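Local coordinates for alanine racemase (PDB 3HUR), which belongs to the alanine racemase family, whose chains pair an N-terminal TIM-type barrel with a C-terminal domain rich in beta strands, at residues F119-I129 and Q156-T164; F180-Q188 and W211-S219. All coordinates share one frame; numbering follows the deposited sequence.

Contact 1: residues F119-I129 and Q156-T164; sequences FEGTLKVSLAI and QLDLFSVYT
L157 of strand 157-163 pushes its CD2 into a hollow made by F119, L123 and V125, where strand 123-128 runs parallel to it in the TIM-type barrel; with helix 141-153 between them in sequence, the two strands form a beta-alpha-beta unit. L157 CD2 lies 3.9 Å from F119 CZ, met at the ring edge, and as far from L123 CD2. Further along the same face L159 CD1 settles against L127 CB (4.1 Å); just past the strand end, I129 CG1 meets V162 CG1 (3.8 Å). Register slips by one at a beta bulge: V125 pairs with L159 but L127 with V162, leaving F160 as the extra residue, whose N still bonds to V125 O at 2.8 Å. On the opposite face Y163 fills the dip left by the small A128. With CG held between the backbone N and the carbonyl carbon (chi1 79°), its ring comes back across the neighbouring strand, Y163 CZ 3.3 Å from A128 CB, while its hydroxyl bonds to T106. At the loop end the Q156 side chain slides past F119 in the opposite direction, Q156 NE2 bonding to F119 O at 2.6 Å and, in the plane of the amide, to G121 O at 2.8 Å.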
ATOM      1  N   PHE A 119      -2.190  23.574  47.328  1.00 53.40           N
ATOM      2  CA  PHE A 119      -1.414  22.321  47.306  1.00 51.95           C
ATOM      3  C   PHE A 119      -0.154  22.398  48.154  1.00 52.29           C
ATOM      4  O   PHE A 119       0.336  23.488  48.440  1.00 52.70           O
ATOM      5  CB  PHE A 119      -1.016  21.944  45.869  1.00 50.50           C
ATOM      6  CG  PHE A 119      -0.218  23.003  45.150  1.00 45.87           C
ATOM      7  CD1 PHE A 119       1.155  23.052  45.251  1.00 42.57           C
ATOM      8  CD2 PHE A 119      -0.839  23.933  44.346  1.00 43.41           C
ATOM      9  CE1 PHE A 119       1.887  24.026  44.584  1.00 40.68           C
ATOM     10  CE2 PHE A 119      -0.101  24.917  43.673  1.00 41.20           C
ATOM     11  CZ  PHE A 119       1.254  24.944  43.783  1.00 39.16           C
ATOM     12  N   GLU A 120       0.393  21.236  48.502  1.00 52.54           N
ATOM     13  CA  GLU A 120       1.685  21.145  49.207  1.00 53.02           C
ATOM     14  C   GLU A 120       2.897  20.982  48.265  1.00 52.12           C
ATOM     15  O   GLU A 120       2.788  20.402  47.193  1.00 52.89           O
ATOM     16  CB  GLU A 120       1.657  19.977  50.206  1.00 53.63           C
ATOM     17  CG  GLU A 120       0.345  19.898  50.984  1.00 56.60           C
ATOM     18  CD  GLU A 120       0.474  19.271  52.362  1.00 58.65           C
ATOM     19  OE1 GLU A 120       0.833  18.088  52.424  1.00 58.81           O
ATOM     20  OE2 GLU A 120       0.206  19.966  53.377  1.00 62.17           O
ATOM     21  N   GLY A 121       4.046  21.486  48.690  1.00 51.22           N
ATOM     22  CA  GLY A 121       5.304  21.281  47.991  1.00 50.68           C
ATOM     23  C   GLY A 121       5.548  22.317  46.921  1.00 50.31           C
ATOM     24  O   GLY A 121       4.818  23.305  46.811  1.00 51.31           O
ATOM     25  N   THR A 122       6.577  22.098  46.115  1.00 49.13           N
ATOM     26  CA  THR A 122       6.908  23.042  45.064  1.00 47.81           C
ATOM     27  C   THR A 122       6.447  22.473  43.688  1.00 46.34           C
ATOM     28  O   THR A 122       6.805  21.357  43.314  1.00 46.05           O
ATOM     29  CB  THR A 122       8.410  23.460  45.097  1.00 47.66           C
ATOM     30  OG1 THR A 122       9.044  23.132  43.861  1.00 49.57           O
ATOM     31  CG2 THR A 122       9.188  22.813  46.275  1.00 48.29           C
ATOM     32  N   LEU A 123       5.593  23.241  43.003  1.00 44.42           N
ATOM     33  CA  LEU A 123       5.148  22.984  41.637  1.00 42.57           C
ATOM     34  C   LEU A 123       6.007  23.791  40.694  1.00 41.91           C
ATOM     35  O   LEU A 123       6.039  25.029  40.788  1.00 41.34           O
ATOM     36  CB  LEU A 123       3.687  23.403  41.447  1.00 41.70           C
ATOM     37  CG  LEU A 123       3.078  23.158  40.056  1.00 40.17           C
ATOM     38  CD1 LEU A 123       3.007  21.648  39.729  1.00 39.08           C
ATOM     39  CD2 LEU A 123       1.698  23.791  39.920  1.00 36.87           C
ATOM     40  N   LYS A 124       6.690  23.098  39.779  1.00 40.45           N
ATOM     41  CA  LYS A 124       7.555  23.761  38.799  1.00 39.26           C
ATOM     42  C   LYS A 124       6.753  23.981  37.509  1.00 39.10           C
ATOM     43  O   LYS A 124       6.140  23.036  36.991  1.00 37.71           O
ATOM     44  CB  LYS A 124       8.769  22.916  38.491  1.00 38.67           C
ATOM     45  CG  LYS A 124       9.504  22.440  39.718  1.00 40.04           C
ATOM     46  CD  LYS A 124      10.772  21.716  39.332  1.00 40.47           C
ATOM     47  CE  LYS A 124      11.705  21.549  40.473  1.00 40.89           C
ATOM     48  NZ  LYS A 124      13.064  21.421  39.881  1.00 45.05           N
ATOM     49  N   VAL A 125       6.771  25.226  37.017  1.00 38.07           N
ATOM     50  CA  VAL A 125       5.873  25.680  35.984  1.00 37.59           C
ATOM     51  C   VAL A 125       6.659  26.393  34.921  1.00 37.85           C
ATOM     52  O   VAL A 125       7.730  26.900  35.204  1.00 39.15           O
ATOM     53  CB  VAL A 125       4.784  26.623  36.543  1.00 37.90           C
ATOM     54  CG1 VAL A 125       3.874  25.872  37.531  1.00 35.56           C
ATOM     55  CG2 VAL A 125       5.406  27.866  37.174  1.00 37.95           C
ATOM     56  N   SER A 126       6.142  26.403  33.702  1.00 37.58           N
ATOM     57  CA  SER A 126       6.771  27.064  32.584  1.00 38.22           C
ATOM     58  C   SER A 126       5.765  27.964  31.949  1.00 38.62           C
ATOM     59  O   SER A 126       4.626  27.598  31.759  1.00 39.24           O
ATOM     60  CB  SER A 126       7.230  26.080  31.500  1.00 38.19           C
ATOM     61  OG  SER A 126       8.453  25.488  31.854  1.00 39.05           O
ATOM     62  N   LEU A 127       6.217  29.124  31.539  1.00 39.02           N
ATOM     63  CA  LEU A 127       5.331  30.126  31.046  1.00 38.86           C
ATOM     64  C   LEU A 127       5.576  30.219  29.559  1.00 38.42           C
ATOM     65  O   LEU A 127       6.691  30.487  29.101  1.00 38.05           O
ATOM     66  CB  LEU A 127       5.679  31.417  31.750  1.00 39.81           C
ATOM     67  CG  LEU A 127       4.728  32.579  31.645  1.00 40.26           C
ATOM     68  CD1 LEU A 127       3.432  32.259  32.347  1.00 40.30           C
ATOM     69  CD2 LEU A 127       5.470  33.719  32.330  1.00 42.55           C
ATOM     70  N   ALA A 128       4.531  29.947  28.801  1.00 37.93           N
ATOM     71  CA  ALA A 128       4.658  29.803  27.371  1.00 37.51           C
ATOM     72  C   ALA A 128       4.228  31.100  26.749  1.00 37.22           C
ATOM     73  O   ALA A 128       3.145  31.590  27.033  1.00 36.04           O
ATOM     74  CB  ALA A 128       3.783  28.663  26.876  1.00 36.71           C
ATOM     75  N   ILE A 129       5.078  31.645  25.896  1.00 37.66           N
ATOM     76  CA  ILE A 129       4.752  32.851  25.204  1.00 39.03           C
ATOM     77  C   ILE A 129       4.236  32.567  23.803  1.00 40.07           C
ATOM     78  O   ILE A 129       4.979  32.191  22.923  1.00 39.59           O
ATOM     79  CB  ILE A 129       5.986  33.797  25.116  1.00 39.44           C
ATOM     80  CG1 ILE A 129       6.622  34.002  26.506  1.00 39.22           C
ATOM     81  CG2 ILE A 129       5.581  35.105  24.484  1.00 37.95           C
ATOM     82  CD1 ILE A 129       5.648  34.306  27.585  1.00 36.87           C
ATOM     83  N   GLN A 156       5.574  28.547  46.499  1.00 49.03           N
ATOM     84  CA  GLN A 156       5.403  27.159  46.073  1.00 48.79           C
ATOM     85  C   GLN A 156       5.483  26.996  44.516  1.00 47.75           C
ATOM     86  O   GLN A 156       5.672  25.886  44.048  1.00 48.03           O
ATOM     87  CB  GLN A 156       4.091  26.566  46.628  1.00 48.95           C
ATOM     88  CG  GLN A 156       4.166  26.203  48.103  1.00 50.14           C
ATOM     89  CD  GLN A 156       2.906  25.544  48.634  1.00 52.81           C
ATOM     90  OE1 GLN A 156       2.042  26.207  49.221  1.00 53.51           O
ATOM     91  NE2 GLN A 156       2.792  24.231  48.431  1.00 52.59           N
ATOM     92  N   LEU A 157       5.315  28.072  43.739  1.00 45.95           N
ATOM     93  CA  LEU A 157       5.519  28.023  42.285  1.00 44.85           C
ATOM     94  C   LEU A 157       6.969  28.310  41.953  1.00 43.96           C
ATOM     95  O   LEU A 157       7.525  29.289  42.390  1.00 45.10           O
ATOM     96  CB  LEU A 157       4.621  29.010  41.542  1.00 43.90           C
ATOM     97  CG  LEU A 157       3.132  28.691  41.675  1.00 42.89           C
ATOM     98  CD1 LEU A 157       2.291  29.803  41.016  1.00 38.66           C
ATOM     99  CD2 LEU A 157       2.823  27.295  41.065  1.00 40.76           C
ATOM    100  N   ASP A 158       7.583  27.449  41.173  1.00 42.96           N
ATOM    101  CA  ASP A 158       8.950  27.645  40.805  1.00 42.28           C
ATOM    102  C   ASP A 158       8.976  27.771  39.295  1.00 41.25           C
ATOM    103  O   ASP A 158       8.686  26.830  38.600  1.00 42.20           O
ATOM    104  CB  ASP A 158       9.756  26.464  41.283  1.00 42.42           C
ATOM    105  CG  ASP A 158      11.146  26.501  40.806  1.00 44.13           C
ATOM    106  OD1 ASP A 158      11.499  27.490  40.150  1.00 45.74           O
ATOM    107  OD2 ASP A 158      11.885  25.528  41.076  1.00 48.83           O
ATOM    108  N   LEU A 159       9.296  28.955  38.800  1.00 39.52           N
ATOM    109  CA  LEU A 159       9.323  29.208  37.385  1.00 37.94           C
ATOM    110  C   LEU A 159      10.556  28.543  36.780  1.00 37.06           C
ATOM    111  O   LEU A 159      11.680  28.894  37.088  1.00 36.40           O
ATOM    112  CB  LEU A 159       9.359  30.696  37.153  1.00 37.69           C
ATOM    113  CG  LEU A 159       9.188  31.170  35.728  1.00 38.26           C
ATOM    114  CD1 LEU A 159       7.935  30.610  35.105  1.00 35.80           C
ATOM    115  CD2 LEU A 159       9.168  32.710  35.745  1.00 37.60           C
ATOM    116  N   PHE A 160      10.313  27.558  35.918  1.00 35.58           N
ATOM    117  CA  PHE A 160      11.352  26.735  35.362  1.00 34.07           C
ATOM    118  C   PHE A 160      11.836  27.344  34.088  1.00 33.10           C
ATOM    119  O   PHE A 160      13.010  27.244  33.765  1.00 32.60           O
ATOM    120  CB  PHE A 160      10.799  25.317  35.080  1.00 34.40           C
ATOM    121  CG  PHE A 160      11.818  24.383  34.536  1.00 34.01           C
ATOM    122  CD1 PHE A 160      11.929  24.166  33.173  1.00 33.83           C
ATOM    123  CD2 PHE A 160      12.709  23.753  35.378  1.00 34.39           C
ATOM    124  CE1 PHE A 160      12.902  23.322  32.668  1.00 32.75           C
ATOM    125  CE2 PHE A 160      13.690  22.898  34.879  1.00 34.39           C
ATOM    126  CZ  PHE A 160      13.777  22.680  33.520  1.00 33.80           C
ATOM    127  N   SER A 161      10.924  27.943  33.333  1.00 32.62           N
ATOM    128  CA  SER A 161      11.261  28.512  32.023  1.00 33.01           C
ATOM    129  C   SER A 161      10.204  29.501  31.610  1.00 32.54           C
ATOM    130  O   SER A 161       9.033  29.346  31.976  1.00 33.31           O
ATOM    131  CB  SER A 161      11.349  27.417  30.922  1.00 33.16           C
ATOM    132  OG  SER A 161      12.400  27.664  29.978  1.00 34.25           O
ATOM    133  N   VAL A 162      10.619  30.495  30.831  1.00 31.45           N
ATOM    134  CA  VAL A 162       9.714  31.320  30.071  1.00 31.07           C
ATOM    135  C   VAL A 162      10.161  31.088  28.661  1.00 30.81           C
ATOM    136  O   VAL A 162      11.345  31.309  28.343  1.00 30.85           O
ATOM    137  CB  VAL A 162       9.847  32.825  30.391  1.00 31.75           C
ATOM    138  CG1 VAL A 162       8.897  33.631  29.500  1.00 31.37           C
ATOM    139  CG2 VAL A 162       9.590  33.075  31.858  1.00 30.24           C
ATOM    140  N   TYR A 163       9.237  30.637  27.810  1.00 30.19           N
ATOM    141  CA  TYR A 163       9.652  29.992  26.573  1.00 29.78           C
ATOM    142  C   TYR A 163       8.706  30.202  25.403  1.00 29.70           C
ATOM    143  O   TYR A 163       7.530  30.496  25.582  1.00 28.33           O
ATOM    144  CB  TYR A 163       9.837  28.477  26.815  1.00 30.44           C
ATOM    145  CG  TYR A 163       8.552  27.703  26.827  1.00 29.36           C
ATOM    146  CD1 TYR A 163       7.730  27.736  27.921  1.00 29.80           C
ATOM    147  CD2 TYR A 163       8.130  26.992  25.711  1.00 32.07           C
ATOM    148  CE1 TYR A 163       6.517  27.093  27.932  1.00 31.80           C
ATOM    149  CE2 TYR A 163       6.920  26.304  25.719  1.00 33.30           C
ATOM    150  CZ  TYR A 163       6.122  26.350  26.848  1.00 34.30           C
ATOM    151  OH  TYR A 163       4.902  25.692  26.890  1.00 35.28           O
ATOM    152  N   THR A 164       9.265  30.023  24.202  1.00 30.06           N
ATOM    153  CA  THR A 164       8.511  30.037  22.947  1.00 30.63           C
ATOM    154  C   THR A 164       9.270  29.203  21.922  1.00 32.02           C
ATOM    155  O   THR A 164      10.374  28.741  22.182  1.00 31.56           O
ATOM    156  CB  THR A 164       8.435  31.487  22.384  1.00 30.98           C
ATOM    157  OG1 THR A 164       7.397  31.604  21.404  1.00 28.40           O
ATOM    158  CG2 THR A 164       9.776  31.906  21.748  1.00 27.46           C
TER

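Contact 2: residues F180-Q188 and W211-S219; sequences FEEQLRRWQ and WHHDDPRIS
F180 and H212 reach for each other from opposite directions and meet as an offset stack, centroids 4.1 Å apart and planes inclined by 16°. The imidazole is displaced so that NE2 lies over the rim of the phenyl face; the closest carbon pair is modelled tighter than carbons can sit, so the exact spacing is doubtful. I218 CD1 packs 3.8 Å from F180 CZ and also touches L184.

Next to the stack, R217 and E181 cross at about a right angle, yet their flat ends lie almost coplanar, 5° apart. This end-on bidentate salt bridge joins R217 NH1 to E181 OE2 (2.6 Å) and R217 NH2 to E181 OE1 (3.1 Å), each carboxylate oxygen using its syn lone pair. A bend in the arginine chain at chi3 (-67°) brings the guanidinium round to a second acid within the loop: R217 NE bonds to D215 OD1 at 3.1 Å, and NH2 adds a weak bond to D215 OD2. D215 OD1 also takes the backbone N of R217 from above the carboxylate plane, closing an Asx turn. Two carboxylates at its edges thus fix the guanidinium's rotation, and the arginine probably eases the repulsion between them. L184 lays CD2 over one guanidinium face, 3.5 Å from R217 CZ, a methyl lid on a charged plate.

The contact ties helix 174-191 to the loop between helix 206-211 and strand 222-223, a loop that opens with two consecutive type I turns sharing D215. F166, on the approach to the helix, stacks on F180 as well, while W187, farther along the same helix, meets F201 of strand 201-202 edge to face.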
ATOM      1  N   PHE A 180       9.467  34.602  10.801  1.00 47.70           N
ATOM      2  CA  PHE A 180      10.458  34.548  11.825  1.00 47.69           C
ATOM      3  C   PHE A 180      10.595  35.922  12.479  1.00 47.43           C
ATOM      4  O   PHE A 180      10.540  36.003  13.693  1.00 47.87           O
ATOM      5  CB  PHE A 180      11.783  34.046  11.264  1.00 47.48           C
ATOM      6  CG  PHE A 180      12.819  33.797  12.296  1.00 47.99           C
ATOM      7  CD1 PHE A 180      13.025  32.514  12.783  1.00 48.02           C
ATOM      8  CD2 PHE A 180      13.629  34.841  12.751  1.00 49.25           C
ATOM      9  CE1 PHE A 180      13.997  32.261  13.728  1.00 48.28           C
ATOM     10  CE2 PHE A 180      14.615  34.614  13.691  1.00 48.57           C
ATOM     11  CZ  PHE A 180      14.796  33.306  14.199  1.00 50.21           C
ATOM     12  N   GLU A 181      10.734  37.000  11.702  1.00 47.08           N
ATOM     13  CA  GLU A 181      10.932  38.329  12.308  1.00 46.89           C
ATOM     14  C   GLU A 181       9.715  38.692  13.112  1.00 46.40           C
ATOM     15  O   GLU A 181       9.840  39.204  14.219  1.00 46.32           O
ATOM     16  CB  GLU A 181      11.222  39.445  11.276  1.00 46.90           C
ATOM     17  CG  GLU A 181      12.599  39.337  10.588  1.00 47.31           C
ATOM     18  CD  GLU A 181      13.751  39.273  11.578  1.00 48.75           C
ATOM     19  OE1 GLU A 181      14.682  38.456  11.376  1.00 48.87           O
ATOM     20  OE2 GLU A 181      13.712  40.050  12.566  1.00 49.48           O
ATOM     21  N   GLU A 182       8.540  38.423  12.565  1.00 45.86           N
ATOM     22  CA  GLU A 182       7.303  38.777  13.242  1.00 46.48           C
ATOM     23  C   GLU A 182       7.242  38.105  14.607  1.00 46.34           C
ATOM     24  O   GLU A 182       6.943  38.757  15.619  1.00 47.07           O
ATOM     25  CB  GLU A 182       6.109  38.369  12.397  1.00 46.82           C
ATOM     26  CG  GLU A 182       4.775  38.756  12.957  1.00 49.54           C
ATOM     27  CD  GLU A 182       3.602  38.360  12.032  1.00 55.15           C
ATOM     28  OE1 GLU A 182       3.816  38.103  10.809  1.00 57.58           O
ATOM     29  OE2 GLU A 182       2.451  38.317  12.536  1.00 58.34           O
ATOM     30  N   GLN A 183       7.563  36.814  14.651  1.00 45.57           N
ATOM     31  CA  GLN A 183       7.551  36.085  15.916  1.00 45.01           C
ATOM     32  C   GLN A 183       8.569  36.667  16.906  1.00 44.74           C
ATOM     33  O   GLN A 183       8.271  36.850  18.095  1.00 44.50           O
ATOM     34  CB  GLN A 183       7.830  34.595  15.683  1.00 44.97           C
ATOM     35  CG  GLN A 183       6.686  33.818  15.010  1.00 44.36           C
ATOM     36  CD  GLN A 183       6.796  32.301  15.200  1.00 41.20           C
ATOM     37  OE1 GLN A 183       7.612  31.621  14.561  1.00 38.40           O
ATOM     38  NE2 GLN A 183       5.980  31.784  16.086  1.00 39.46           N
ATOM     39  N   LEU A 184       9.773  36.954  16.428  1.00 44.44           N
ATOM     40  CA  LEU A 184      10.788  37.564  17.284  1.00 44.91           C
ATOM     41  C   LEU A 184      10.336  38.958  17.798  1.00 45.76           C
ATOM     42  O   LEU A 184      10.615  39.324  18.942  1.00 45.90           O
ATOM     43  CB  LEU A 184      12.092  37.676  16.518  1.00 44.49           C
ATOM     44  CG  LEU A 184      13.329  38.097  17.298  1.00 44.44           C
ATOM     45  CD1 LEU A 184      13.516  37.192  18.534  1.00 42.12           C
ATOM     46  CD2 LEU A 184      14.556  38.093  16.360  1.00 41.33           C
ATOM     47  N   ARG A 185       9.604  39.706  16.974  1.00 46.59           N
ATOM     48  CA  ARG A 185       9.041  40.987  17.430  1.00 48.14           C
ATOM     49  C   ARG A 185       8.101  40.695  18.613  1.00 47.56           C
ATOM     50  O   ARG A 185       8.301  41.237  19.720  1.00 47.14           O
ATOM     51  CB  ARG A 185       8.409  41.788  16.244  1.00 48.78           C
ATOM     52  CG  ARG A 185       7.230  42.806  16.518  1.00 52.31           C
ATOM     53  CD  ARG A 185       7.574  44.192  15.980  1.00 56.99           C
ATOM     54  NE  ARG A 185       6.631  44.847  15.054  1.00 61.91           N
ATOM     55  CZ  ARG A 185       5.997  46.026  15.254  1.00 64.21           C
ATOM     56  NH1 ARG A 185       6.095  46.715  16.400  1.00 63.75           N
ATOM     57  NH2 ARG A 185       5.207  46.508  14.294  1.00 64.88           N
ATOM     58  N   ARG A 186       7.142  39.794  18.405  1.00 46.61           N
ATOM     59  CA  ARG A 186       6.197  39.467  19.473  1.00 46.44           C
ATOM     60  C   ARG A 186       6.870  38.989  20.765  1.00 45.05           C
ATOM     61  O   ARG A 186       6.481  39.409  21.858  1.00 45.12           O
ATOM     62  CB  ARG A 186       5.186  38.438  18.994  1.00 46.94           C
ATOM     63  CG  ARG A 186       3.954  39.036  18.301  1.00 50.68           C
ATOM     64  CD  ARG A 186       3.674  38.203  17.047  1.00 55.60           C
ATOM     65  NE  ARG A 186       2.424  38.542  16.355  1.00 59.21           N
ATOM     66  CZ  ARG A 186       1.858  37.787  15.403  1.00 60.49           C
ATOM     67  NH1 ARG A 186       2.407  36.628  15.015  1.00 60.52           N
ATOM     68  NH2 ARG A 186       0.733  38.191  14.832  1.00 60.57           N
ATOM     69  N   TRP A 187       7.877  38.122  20.650  1.00 43.36           N
ATOM     70  CA  TRP A 187       8.615  37.667  21.827  1.00 42.26           C
ATOM     71  C   TRP A 187       9.084  38.874  22.649  1.00 41.29           C
ATOM     72  O   TRP A 187       8.785  38.995  23.836  1.00 40.44           O
ATOM     73  CB  TRP A 187       9.798  36.791  21.407  1.00 41.79           C
ATOM     74  CG  TRP A 187      10.779  36.533  22.490  1.00 42.72           C
ATOM     75  CD1 TRP A 187      12.006  37.126  22.651  1.00 44.48           C
ATOM     76  CD2 TRP A 187      10.643  35.600  23.569  1.00 44.69           C
ATOM     77  NE1 TRP A 187      12.640  36.607  23.757  1.00 45.43           N
ATOM     78  CE2 TRP A 187      11.818  35.678  24.342  1.00 44.98           C
ATOM     79  CE3 TRP A 187       9.646  34.695  23.950  1.00 45.16           C
ATOM     80  CZ2 TRP A 187      12.007  34.907  25.480  1.00 45.85           C
ATOM     81  CZ3 TRP A 187       9.833  33.935  25.078  1.00 45.31           C
ATOM     82  CH2 TRP A 187      11.005  34.041  25.833  1.00 45.39           C
ATOM     83  N   GLN A 188       9.801  39.767  21.978  1.00 40.88           N
ATOM     84  CA  GLN A 188      10.316  40.992  22.589  1.00 40.66           C
ATOM     85  C   GLN A 188       9.200  41.906  23.101  1.00 40.34           C
ATOM     86  O   GLN A 188       9.198  42.292  24.256  1.00 40.46           O
ATOM     87  CB  GLN A 188      11.185  41.722  21.588  1.00 40.87           C
ATOM     88  CG  GLN A 188      12.475  40.995  21.216  1.00 40.05           C
ATOM     89  CD  GLN A 188      13.175  41.711  20.120  1.00 39.36           C
ATOM     90  OE1 GLN A 188      12.622  42.652  19.592  1.00 42.42           O
ATOM     91  NE2 GLN A 188      14.384  41.275  19.748  1.00 37.31           N
ATOM     92  N   TRP A 211      20.251  26.616  12.293  1.00 40.36           N
ATOM     93  CA  TRP A 211      20.409  27.700  11.325  1.00 42.02           C
ATOM     94  C   TRP A 211      20.355  29.165  11.848  1.00 42.60           C
ATOM     95  O   TRP A 211      20.407  30.065  11.050  1.00 43.23           O
ATOM     96  CB  TRP A 211      19.399  27.527  10.174  1.00 42.25           C
ATOM     97  CG  TRP A 211      19.687  26.296   9.371  1.00 44.00           C
ATOM     98  CD1 TRP A 211      20.705  26.107   8.479  1.00 44.64           C
ATOM     99  CD2 TRP A 211      18.993  25.046   9.459  1.00 44.54           C
ATOM    100  NE1 TRP A 211      20.668  24.809   7.980  1.00 43.88           N
ATOM    101  CE2 TRP A 211      19.636  24.141   8.577  1.00 43.66           C
ATOM    102  CE3 TRP A 211      17.888  24.607  10.194  1.00 44.23           C
ATOM    103  CZ2 TRP A 211      19.195  22.840   8.390  1.00 44.27           C
ATOM    104  CZ3 TRP A 211      17.454  23.318  10.010  1.00 45.82           C
ATOM    105  CH2 TRP A 211      18.110  22.441   9.111  1.00 44.50           C
ATOM    106  N   HIS A 212      20.265  29.398  13.151  1.00 42.80           N
ATOM    107  CA  HIS A 212      20.256  30.743  13.689  1.00 42.86           C
ATOM    108  C   HIS A 212      21.162  30.865  14.910  1.00 43.27           C
ATOM    109  O   HIS A 212      20.906  31.661  15.818  1.00 42.91           O
ATOM    110  CB  HIS A 212      18.864  31.123  14.152  1.00 43.31           C
ATOM    111  CG  HIS A 212      17.837  31.195  13.072  1.00 44.82           C
ATOM    112  ND1 HIS A 212      17.334  30.078  12.443  1.00 46.80           N
ATOM    113  CD2 HIS A 212      17.156  32.253  12.570  1.00 45.21           C
ATOM    114  CE1 HIS A 212      16.402  30.452  11.582  1.00 46.00           C
ATOM    115  NE2 HIS A 212      16.276  31.765  11.643  1.00 44.57           N
ATOM    116  N   HIS A 213      22.235  30.088  14.962  1.00 43.90           N
ATOM    117  CA  HIS A 213      23.098  30.143  16.144  1.00 43.86           C
ATOM    118  C   HIS A 213      23.912  31.444  16.281  1.00 44.63           C
ATOM    119  O   HIS A 213      24.508  31.686  17.330  1.00 44.03           O
ATOM    120  CB  HIS A 213      24.025  28.943  16.190  1.00 42.75           C
ATOM    121  CG  HIS A 213      25.123  28.987  15.193  1.00 40.67           C
ATOM    122  ND1 HIS A 213      26.409  28.601  15.507  1.00 39.74           N
ATOM    123  CD2 HIS A 213      25.135  29.328  13.881  1.00 39.89           C
ATOM    124  CE1 HIS A 213      27.172  28.726  14.434  1.00 40.91           C
ATOM    125  NE2 HIS A 213      26.424  29.162  13.431  1.00 38.68           N
ATOM    126  N   ASP A 214      23.959  32.256  15.232  1.00 45.68           N
ATOM    127  CA  ASP A 214      24.781  33.466  15.276  1.00 46.93           C
ATOM    128  C   ASP A 214      23.959  34.722  15.454  1.00 47.29           C
ATOM    129  O   ASP A 214      24.507  35.805  15.540  1.00 48.81           O
ATOM    130  CB  ASP A 214      25.601  33.578  13.996  1.00 47.15           C
ATOM    131  CG  ASP A 214      26.784  32.629  13.975  1.00 48.97           C
ATOM    132  OD1 ASP A 214      27.240  32.206  15.069  1.00 50.28           O
ATOM    133  OD2 ASP A 214      27.269  32.314  12.860  1.00 51.04           O
ATOM    134  N   ASP A 215      22.648  34.584  15.496  1.00 47.41           N
ATOM    135  CA  ASP A 215      21.785  35.699  15.755  1.00 47.40           C
ATOM    136  C   ASP A 215      21.740  35.986  17.265  1.00 47.09           C
ATOM    137  O   ASP A 215      21.132  35.226  18.039  1.00 47.37           O
ATOM    138  CB  ASP A 215      20.394  35.404  15.220  1.00 47.40           C
ATOM    139  CG  ASP A 215      19.469  36.608  15.291  1.00 49.59           C
ATOM    140  OD1 ASP A 215      19.865  37.660  15.856  1.00 51.66           O
ATOM    141  OD2 ASP A 215      18.324  36.489  14.791  1.00 49.85           O
ATOM    142  N   PRO A 216      22.357  37.104  17.695  1.00 46.16           N
ATOM    143  CA  PRO A 216      22.401  37.474  19.126  1.00 45.24           C
ATOM    144  C   PRO A 216      21.045  37.760  19.736  1.00 44.30           C
ATOM    145  O   PRO A 216      20.922  37.822  20.951  1.00 43.94           O
ATOM    146  CB  PRO A 216      23.231  38.747  19.132  1.00 45.63           C
ATOM    147  CG  PRO A 216      24.044  38.682  17.875  1.00 46.50           C
ATOM    148  CD  PRO A 216      23.170  38.009  16.872  1.00 46.33           C
ATOM    149  N   ARG A 217      20.035  37.954  18.898  1.00 43.55           N
ATOM    150  CA  ARG A 217      18.702  38.254  19.390  1.00 43.63           C
ATOM    151  C   ARG A 217      18.014  37.014  19.969  1.00 43.73           C
ATOM    152  O   ARG A 217      16.983  37.127  20.670  1.00 43.82           O
ATOM    153  CB  ARG A 217      17.847  38.795  18.250  1.00 43.86           C
ATOM    154  CG  ARG A 217      18.237  40.197  17.711  1.00 44.21           C
ATOM    155  CD  ARG A 217      17.358  40.603  16.517  1.00 43.30           C
ATOM    156  NE  ARG A 217      17.599  39.754  15.358  1.00 43.85           N
ATOM    157  CZ  ARG A 217      16.816  39.671  14.285  1.00 44.22           C
ATOM    158  NH1 ARG A 217      15.722  40.391  14.193  1.00 43.68           N
ATOM    159  NH2 ARG A 217      17.124  38.834  13.293  1.00 46.29           N
ATOM    160  N   ILE A 218      18.540  35.836  19.625  1.00 43.09           N
ATOM    161  CA  ILE A 218      18.002  34.586  20.136  1.00 43.07           C
ATOM    162  C   ILE A 218      18.788  34.224  21.395  1.00 41.99           C
ATOM    163  O   ILE A 218      20.022  34.190  21.383  1.00 41.34           O
ATOM    164  CB  ILE A 218      18.116  33.427  19.105  1.00 43.22           C
ATOM    165  CG1 ILE A 218      17.550  33.815  17.732  1.00 44.20           C
ATOM    166  CG2 ILE A 218      17.379  32.218  19.589  1.00 43.48           C
ATOM    167  CD1 ILE A 218      16.064  34.076  17.723  1.00 45.54           C
ATOM    168  N   SER A 219      18.081  33.986  22.485  1.00 41.44           N
ATOM    169  CA  SER A 219      18.734  33.444  23.684  1.00 41.95           C
ATOM    170  C   SER A 219      18.895  31.913  23.594  1.00 42.00           C
ATOM    171  O   SER A 219      17.952  31.172  23.338  1.00 41.29           O
ATOM    172  CB  SER A 219      17.931  33.772  24.942  1.00 42.20           C
ATOM    173  OG  SER A 219      18.501  33.123  26.073  1.00 42.81           O
TER

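In the fold
Contact 1 closes before contact 2 opens along the chain, and helix 174-191 is the next element after strand 157-163, so one element of each contact is consecutive. Both belong to the N-terminal barrel domain, their centres about 23 Å apart. Contact 1 pairs two strands of the parallel sheet; contact 2 fastens the next helix to the loop entering strand 222-223, the last strand of the barrel in chain order. They meet at W187, whose indole packs just past the C-terminal ends of the paired strands: W187 CZ3 is 3.5 Å from I129 CG1 and W187 CE3 3.6 Å from T164 CG2. Barrel wall, covering helix and the loop before strand 222-223 are thereby joined in series.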